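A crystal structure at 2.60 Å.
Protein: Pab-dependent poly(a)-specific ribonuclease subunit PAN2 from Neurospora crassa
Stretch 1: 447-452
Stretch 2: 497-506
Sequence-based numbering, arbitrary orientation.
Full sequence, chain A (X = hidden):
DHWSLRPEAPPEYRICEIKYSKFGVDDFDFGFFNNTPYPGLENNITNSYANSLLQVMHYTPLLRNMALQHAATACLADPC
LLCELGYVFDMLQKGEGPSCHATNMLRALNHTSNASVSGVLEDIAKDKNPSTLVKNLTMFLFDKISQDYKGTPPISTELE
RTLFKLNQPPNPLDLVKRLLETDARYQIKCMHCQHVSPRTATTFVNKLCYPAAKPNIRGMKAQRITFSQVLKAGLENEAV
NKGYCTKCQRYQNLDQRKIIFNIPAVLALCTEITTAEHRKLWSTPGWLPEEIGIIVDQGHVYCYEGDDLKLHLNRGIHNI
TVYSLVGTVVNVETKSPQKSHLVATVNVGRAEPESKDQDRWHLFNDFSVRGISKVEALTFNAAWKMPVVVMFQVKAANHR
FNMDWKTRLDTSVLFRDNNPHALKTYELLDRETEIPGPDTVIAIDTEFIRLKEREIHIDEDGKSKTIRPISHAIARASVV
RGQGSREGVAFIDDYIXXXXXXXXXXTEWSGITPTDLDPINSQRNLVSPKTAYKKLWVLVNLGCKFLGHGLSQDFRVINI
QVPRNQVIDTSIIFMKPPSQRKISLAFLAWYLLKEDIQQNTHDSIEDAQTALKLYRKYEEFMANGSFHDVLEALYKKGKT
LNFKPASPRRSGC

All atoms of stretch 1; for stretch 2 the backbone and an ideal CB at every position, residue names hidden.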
# COMPACT_ATOMS: atom_id res chain seq x y z
N GLU A 447 23.54 3.41 -2.42
CA GLU A 447 24.44 2.75 -1.48
C GLU A 447 23.65 2.17 -0.31
O GLU A 447 22.68 2.77 0.16
CB GLU A 447 25.50 3.73 -0.97
CG GLU A 447 26.32 4.40 -2.07
CD GLU A 447 27.20 3.42 -2.82
OE1 GLU A 447 27.47 2.31 -2.30
OE2 GLU A 447 27.64 3.76 -3.94
N PHE A 448 24.07 1.00 0.17
CA PHE A 448 23.33 0.29 1.21
C PHE A 448 24.03 0.33 2.57
O PHE A 448 25.24 0.55 2.65
CB PHE A 448 23.10 -1.17 0.82
CG PHE A 448 22.27 -1.36 -0.42
CD1 PHE A 448 21.52 -0.32 -0.94
CD2 PHE A 448 22.23 -2.59 -1.06
CE1 PHE A 448 20.75 -0.50 -2.08
CE2 PHE A 448 21.46 -2.78 -2.19
CZ PHE A 448 20.72 -1.73 -2.70
N ILE A 449 23.25 0.11 3.62
CA ILE A 449 23.79 -0.14 4.95
C ILE A 449 23.02 -1.30 5.58
O ILE A 449 21.96 -1.69 5.09
CB ILE A 449 23.70 1.10 5.87
CG1 ILE A 449 22.28 1.67 5.89
CG2 ILE A 449 24.70 2.17 5.42
CD1 ILE A 449 21.46 1.21 7.08
N ARG A 450 23.56 -1.85 6.67
CA ARG A 450 22.93 -2.99 7.33
C ARG A 450 22.08 -2.55 8.52
O ARG A 450 22.48 -1.69 9.30
CB ARG A 450 23.98 -4.00 7.79
CG ARG A 450 24.83 -4.57 6.67
CD ARG A 450 24.69 -6.08 6.60
NE ARG A 450 25.76 -6.70 5.83
CZ ARG A 450 26.90 -7.15 6.36
NH1 ARG A 450 27.10 -7.05 7.67
NH2 ARG A 450 27.82 -7.70 5.59
N LEU A 451 20.90 -3.16 8.65
CA LEU A 451 20.01 -2.87 9.77
C LEU A 451 19.89 -4.08 10.69
O LEU A 451 20.38 -5.17 10.38
CB LEU A 451 18.63 -2.45 9.27
CG LEU A 451 18.53 -1.08 8.61
CD1 LEU A 451 17.10 -0.78 8.20
CD2 LEU A 451 19.05 -0.00 9.55
N LYS A 452 19.23 -3.88 11.83
CA LYS A 452 19.06 -4.95 12.81
C LYS A 452 17.95 -5.90 12.40
O LYS A 452 18.20 -7.07 12.08
CB LYS A 452 18.76 -4.35 14.19
CG LYS A 452 18.66 -5.39 15.30
CD LYS A 452 18.41 -4.72 16.65
CE LYS A 452 18.35 -5.75 17.77
NZ LYS A 452 18.11 -5.11 19.09
N UNK A 497 18.61 10.24 6.37
CA UNK A 497 18.55 10.25 7.83
C UNK A 497 17.74 9.05 8.29
O UNK A 497 16.52 9.11 8.42
CB UNK A 497 17.94 11.55 8.35
N UNK A 498 18.44 7.95 8.55
CA UNK A 498 17.79 6.69 8.91
C UNK A 498 17.43 6.66 10.39
O UNK A 498 18.29 6.80 11.26
CB UNK A 498 18.70 5.51 8.57
N UNK A 499 16.14 6.46 10.67
CA UNK A 499 15.64 6.44 12.03
C UNK A 499 15.68 5.04 12.63
O UNK A 499 15.01 4.76 13.63
CB UNK A 499 14.21 6.99 12.07
N UNK A 500 16.46 4.16 12.01
CA UNK A 500 16.63 2.80 12.51
C UNK A 500 18.00 2.63 13.14
O UNK A 500 18.83 3.54 13.11
CB UNK A 500 16.44 1.78 11.38
N UNK A 501 18.25 1.46 13.72
CA UNK A 501 19.55 1.16 14.30
C UNK A 501 20.45 0.49 13.26
O UNK A 501 20.17 -0.62 12.80
CB UNK A 501 19.39 0.27 15.53
N UNK A 502 21.53 1.17 12.89
CA UNK A 502 22.45 0.67 11.87
C UNK A 502 23.50 -0.25 12.47
O UNK A 502 24.32 0.17 13.29
CB UNK A 502 23.13 1.84 11.15
N UNK A 503 23.47 -1.52 12.06
CA UNK A 503 24.43 -2.51 12.54
C UNK A 503 25.78 -2.35 11.84
O UNK A 503 26.83 -2.42 12.47
CB UNK A 503 23.89 -3.92 12.32
N UNK A 504 25.73 -2.13 10.53
CA UNK A 504 26.94 -1.98 9.73
C UNK A 504 26.76 -0.89 8.68
O UNK A 504 25.77 -0.87 7.95
CB UNK A 504 27.31 -3.31 9.06
N UNK A 505 27.73 0.03 8.61
CA UNK A 505 27.68 1.12 7.64
C UNK A 505 28.23 0.69 6.29
O UNK A 505 28.01 1.36 5.28
CB UNK A 505 28.46 2.33 8.16
N UNK A 506 28.95 -0.43 6.28
CA UNK A 506 29.56 -0.97 5.06
C UNK A 506 30.43 0.08 4.38
O UNK A 506 30.25 0.38 3.20
CB UNK A 506 28.48 -1.46 4.09

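Position 497 has nothing of stretch 1 within 5.5 Å of its ideal CB, so stretch 1 sets no constraint on it; the residue is His497. The same holds for 499, which is Lys499.

At 498 the CA-to-CB bond points toward stretch 1, and the ideal CB lies 5.3 Å from Ile449 CD1. That gap leaves room for a medium-sized apolar chain such as Ile, Leu, Val or Met. The deposited residue is Ile498, whose CD1 lies 3.6 Å from Ile449 CD1 and whose CG2 lies 4.4 Å from Leu451 CD2, so it touches two apolar side chains of the strand.

The ideal CB at 500 also points toward stretch 1 and already lies 3.7 Å from Leu451 CD2. The contact is thus made at CB, which tolerates many residues, polar ones included, if the rest of the chain turns aside. Glu500 does so: its CB makes the contact, while OE2 is hydrogen-bonded elsewhere in the structure.

Position 501 points sideways, its ideal CB 4.8 Å from Lys452 CB. With no partner at hand, small or polar residues suit it. Thr501 makes its closest approach through the backbone, with O 3.5 Å from Leu451 CD2.

Position 502 also points sideways, but its ideal CB is 4.4 Å from Ile449 CD1 and 4.8 Å from Leu451 CD2, which favors a branched or long apolar residue. Ile502 places CG1 3.8 Å from Ile449 CD1 and 4.2 Å from Leu451 CD2, joining the cluster begun at 498, while its CG2 packs 3.4 Å from Arg450 O.

At 503 the chain turns a corner, and phi/psi of -78/-43 accommodates most residues. The backbone N donates to Arg450 O (2.9 Å, 137°). The ideal CB points toward stretch 1, 4.0 Å from Arg450 O and 4.7 Å from Lys452 N, so a compact residue can pack against the backbone. Val503, with chi1 t, sets CG2 3.6 Å from Leu451 C and 4.0 Å from Lys452 CB.

Position 504 pairs with Arg450 in an antiparallel bridge: Arg450 N donates to the O of 504 (2.7 Å, 170°), and the return bond from the N of 504 to Arg450 O is weak (3.5 Å). The ideal CB is 3.6 Å from Arg450 CB, on the same sheet face, so Asp or Glu could answer the guanidinium, and a neutral polar residue could also fit. Asp504 forms a salt bridge, OD2 to Arg450 NH1 at 3.5 Å, but the oxygen lies well out of the guanidinium plane, so charge alone operates.

At 505 CA-to-CB points away, permitting even a large aromatic. Tyr505 contributes its backbone O, 3.4 Å from Ile449 CG2.

At 506, phi/psi of 54/54 is left-handed, which favors Gly or Asn, yet the ideal CB points toward stretch 1, 4.1 Å from Phe448 O and 5.4 Å from Arg450 CG, where an apolar chain could pack. Leu506 occupies this N-cap position. Its CD1 lies 3.7 Å from Phe448 O, CD2 covers one guanidinium face of Arg450, and its N donates to Asp504 OD1 (2.8 Å).

Stretch 2, residues 497-506: HIKETIVDYL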
# COMPACT_ATOMS: atom_id res chain seq x y z
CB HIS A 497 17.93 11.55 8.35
CG HIS A 497 17.91 11.66 9.84
ND1 HIS A 497 18.56 10.76 10.66
CD2 HIS A 497 17.33 12.56 10.66
CE1 HIS A 497 18.37 11.10 11.92
NE2 HIS A 497 17.63 12.19 11.95
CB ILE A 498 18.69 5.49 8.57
CG1 ILE A 498 19.02 5.51 7.07
CG2 ILE A 498 18.02 4.19 8.97
CD1 ILE A 498 20.03 4.47 6.66
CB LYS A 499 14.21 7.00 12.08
CG LYS A 499 14.11 8.46 11.68
CD LYS A 499 13.13 8.67 10.54
CE LYS A 499 11.72 8.25 10.93
NZ LYS A 499 10.74 8.49 9.83
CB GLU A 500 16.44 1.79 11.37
CG GLU A 500 15.19 2.01 10.53
CD GLU A 500 13.91 1.76 11.30
OE1 GLU A 500 13.88 0.82 12.11
OE2 GLU A 500 12.94 2.52 11.09
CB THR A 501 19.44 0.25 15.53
OG1 THR A 501 18.74 0.95 16.57
CG2 THR A 501 20.82 -0.14 16.04
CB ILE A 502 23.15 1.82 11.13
CG1 ILE A 502 22.11 2.76 10.51
CG2 ILE A 502 24.08 1.27 10.06
CD1 ILE A 502 22.72 3.93 9.76
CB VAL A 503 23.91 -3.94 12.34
CG1 VAL A 503 24.95 -4.96 12.77
CG2 VAL A 503 22.61 -4.14 13.11
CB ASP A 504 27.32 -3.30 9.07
CG ASP A 504 28.77 -3.35 8.62
OD1 ASP A 504 29.34 -2.28 8.32
OD2 ASP A 504 29.34 -4.46 8.58
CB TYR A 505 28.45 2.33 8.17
CG TYR A 505 27.68 3.16 9.17
CD1 TYR A 505 27.63 2.80 10.51
CD2 TYR A 505 26.99 4.30 8.77
CE1 TYR A 505 26.93 3.56 11.43
CE2 TYR A 505 26.28 5.06 9.68
CZ TYR A 505 26.25 4.69 11.00
OH TYR A 505 25.55 5.44 11.91
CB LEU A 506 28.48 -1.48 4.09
CG LEU A 506 27.49 -2.50 4.66
CD1 LEU A 506 26.43 -2.85 3.63
CD2 LEU A 506 28.22 -3.75 5.13
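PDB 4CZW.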